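Local structure of alpha-glucosidase YIHQ (5AEG) at residues D230-L235 / P589-Y594. The protein hydrolyses sulfoquinovosyl diacylglycerides and simple sulfoquinovosides, releasing sulfoquinovose for breakdown through sulfoglycolysis. Sequence-based numbering, arbitrary orientation.
Sequences DTYISL and PLFLHY
Y232 and I233, in the first turn of helix 232-243, meet F591, L592 and H593 in the loop after strand 587-588, a buried, mainly apolar contact with one water bridge. It illustrates how a helix start, whose first N-H groups lack partners within the helix, is served by side chains and water while its own side chains pack on a neighbouring loop. One part of it is an edge-to-face aromatic pair: F591 presents its edge to one face of Y232, the planes at 70° and the centroids 5.3 Å apart. F591 CD1 lies 4.0 Å from Y232 CD2, toward the rim of the tyrosine ring, and Y601 stacks on F591 from elsewhere in the chain. Beside the pair, L592 CD2 presses against Y232 CB at 3.4 Å. I233 extends its CD1 to H593 CE1, 3.4 Å away, while R588 hydrogen-bonds the imidazole at NE2. Of the N-H groups, I233 N donates to a water that donates in turn to L592 O, Y232 N is taken by E595, and S234 N by OG1 of T231, right before the helix, at 3.0 Å. Away from the annotated sites, the arrangement is a threonine N-capped helix start docked on a loop of the family 31 C-terminal domain.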
loop_
_atom_site.group_PDB
_atom_site.type_symbol
_atom_site.label_atom_id
_atom_site.label_comp_id
_atom_site.label_asym_id
_atom_site.label_seq_id
_atom_site.Cartn_x
_atom_site.Cartn_y
_atom_site.Cartn_z
ATOM N N ASP A 230 2.769 14.557 -20.908
ATOM C CA ASP A 230 1.886 15.677 -21.141
ATOM C C ASP A 230 0.714 15.737 -20.223
ATOM O O ASP A 230 0.253 16.877 -19.881
ATOM C CB ASP A 230 1.341 15.655 -22.594
ATOM C CG ASP A 230 2.424 16.089 -23.611
ATOM O OD1 ASP A 230 3.440 16.734 -23.152
ATOM O OD2 ASP A 230 2.274 15.749 -24.811
ATOM N N THR A 231 0.310 14.562 -19.725
ATOM C CA THR A 231 -0.799 14.469 -18.746
ATOM C C THR A 231 -0.424 13.467 -17.620
ATOM O O THR A 231 0.394 12.578 -17.816
ATOM C CB THR A 231 -2.082 13.933 -19.383
ATOM O OG1 THR A 231 -1.843 12.623 -19.852
ATOM C CG2 THR A 231 -2.553 14.803 -20.587
ATOM N N TYR A 232 -1.079 13.610 -16.495
ATOM C CA TYR A 232 -0.882 12.601 -15.386
ATOM C C TYR A 232 -1.294 11.246 -15.788
ATOM O O TYR A 232 -0.638 10.253 -15.424
ATOM C CB TYR A 232 -1.595 13.045 -14.044
ATOM C CG TYR A 232 -0.994 14.292 -13.557
ATOM C CD1 TYR A 232 0.290 14.295 -12.972
ATOM C CD2 TYR A 232 -1.648 15.491 -13.690
ATOM C CE1 TYR A 232 0.903 15.488 -12.586
ATOM C CE2 TYR A 232 -1.058 16.669 -13.302
ATOM C CZ TYR A 232 0.218 16.663 -12.741
ATOM O OH TYR A 232 0.783 17.854 -12.423
ATOM N N ILE A 233 -2.421 11.140 -16.517
ATOM C CA ILE A 233 -2.854 9.864 -16.996
ATOM C C ILE A 233 -1.793 9.152 -17.851
ATOM O O ILE A 233 -1.553 7.929 -17.714
ATOM C CB ILE A 233 -4.213 10.025 -17.760
ATOM C CG1 ILE A 233 -5.325 10.258 -16.735
ATOM C CG2 ILE A 233 -4.501 8.841 -18.636
ATOM C CD1 ILE A 233 -6.626 10.657 -17.357
ATOM N N SER A 234 -1.171 9.918 -18.760
ATOM C CA SER A 234 -0.081 9.368 -19.575
ATOM C C SER A 234 1.130 8.999 -18.676
ATOM O O SER A 234 1.782 8.017 -18.875
ATOM C CB SER A 234 0.364 10.408 -20.669
ATOM O OG SER A 234 1.403 9.806 -21.395
ATOM N N LEU A 235 1.400 9.871 -17.725
ATOM C CA LEU A 235 2.499 9.633 -16.794
ATOM C C LEU A 235 2.332 8.285 -16.065
ATOM O O LEU A 235 3.278 7.506 -15.985
ATOM C CB LEU A 235 2.675 10.819 -15.890
ATOM C CG LEU A 235 3.968 10.771 -15.080
ATOM C CD1 LEU A 235 5.186 10.909 -16.008
ATOM C CD2 LEU A 235 3.963 11.839 -14.029
ATOM N N PRO A 589 -7.081 10.577 -7.987
ATOM C CA PRO A 589 -6.939 11.936 -7.548
ATOM C C PRO A 589 -7.750 12.827 -8.528
ATOM O O PRO A 589 -7.750 12.499 -9.710
ATOM C CB PRO A 589 -5.428 12.194 -7.697
ATOM C CG PRO A 589 -4.811 10.829 -7.643
ATOM C CD PRO A 589 -5.786 9.953 -8.320
ATOM N N LEU A 590 -8.440 13.832 -8.029
ATOM C CA LEU A 590 -9.319 14.671 -8.924
ATOM C C LEU A 590 -8.489 15.352 -10.074
ATOM O O LEU A 590 -9.016 15.555 -11.189
ATOM C CB LEU A 590 -10.033 15.708 -8.180
ATOM C CG LEU A 590 -11.440 15.329 -7.658
ATOM C CD1 LEU A 590 -11.471 14.202 -6.608
ATOM C CD2 LEU A 590 -12.172 16.527 -7.134
ATOM N N PHE A 591 -7.209 15.600 -9.824
ATOM C CA PHE A 591 -6.366 16.299 -10.805
ATOM C C PHE A 591 -6.022 15.405 -11.971
ATOM O O PHE A 591 -5.599 15.922 -12.964
ATOM C CB PHE A 591 -5.174 16.993 -10.155
ATOM C CG PHE A 591 -4.236 16.066 -9.428
ATOM C CD1 PHE A 591 -3.396 15.229 -10.114
ATOM C CD2 PHE A 591 -4.232 16.048 -8.084
ATOM C CE1 PHE A 591 -2.496 14.403 -9.422
ATOM C CE2 PHE A 591 -3.381 15.204 -7.378
ATOM C CZ PHE A 591 -2.497 14.416 -8.045
ATOM N N LEU A 592 -6.289 14.087 -11.934
ATOM C CA LEU A 592 -6.142 13.280 -13.115
ATOM C C LEU A 592 -7.117 13.741 -14.239
ATOM O O LEU A 592 -6.793 13.574 -15.451
ATOM C CB LEU A 592 -6.370 11.820 -12.916
ATOM C CG LEU A 592 -5.422 11.014 -12.019
ATOM C CD1 LEU A 592 -5.611 9.532 -12.192
ATOM C CD2 LEU A 592 -3.999 11.436 -12.179
ATOM N N HIS A 593 -8.274 14.253 -13.831
ATOM C CA HIS A 593 -9.321 14.656 -14.804
ATOM C C HIS A 593 -9.631 16.114 -14.805
ATOM O O HIS A 593 -10.376 16.526 -15.677
ATOM C CB HIS A 593 -10.587 13.820 -14.639
ATOM C CG HIS A 593 -10.377 12.398 -14.896
ATOM N ND1 HIS A 593 -9.952 11.911 -16.132
ATOM C CD2 HIS A 593 -10.453 11.314 -14.063
ATOM C CE1 HIS A 593 -9.816 10.599 -16.054
ATOM N NE2 HIS A 593 -10.127 10.216 -14.811
ATOM N N TYR A 594 -9.165 16.899 -13.825
ATOM C CA TYR A 594 -9.439 18.337 -13.647
ATOM C C TYR A 594 -8.069 19.001 -13.465
ATOM O O TYR A 594 -7.835 19.699 -12.535
ATOM C CB TYR A 594 -10.441 18.630 -12.456
ATOM C CG TYR A 594 -11.745 17.937 -12.729
ATOM C CD1 TYR A 594 -12.746 18.570 -13.505
ATOM C CD2 TYR A 594 -11.963 16.620 -12.345
ATOM C CE1 TYR A 594 -13.905 17.875 -13.897
ATOM C CE2 TYR A 594 -13.154 15.931 -12.673
ATOM C CZ TYR A 594 -14.152 16.579 -13.402
ATOM O OH TYR A 594 -15.278 15.932 -13.848
HETATM O O HOH W 1 -4.417 13.576 -16.609
#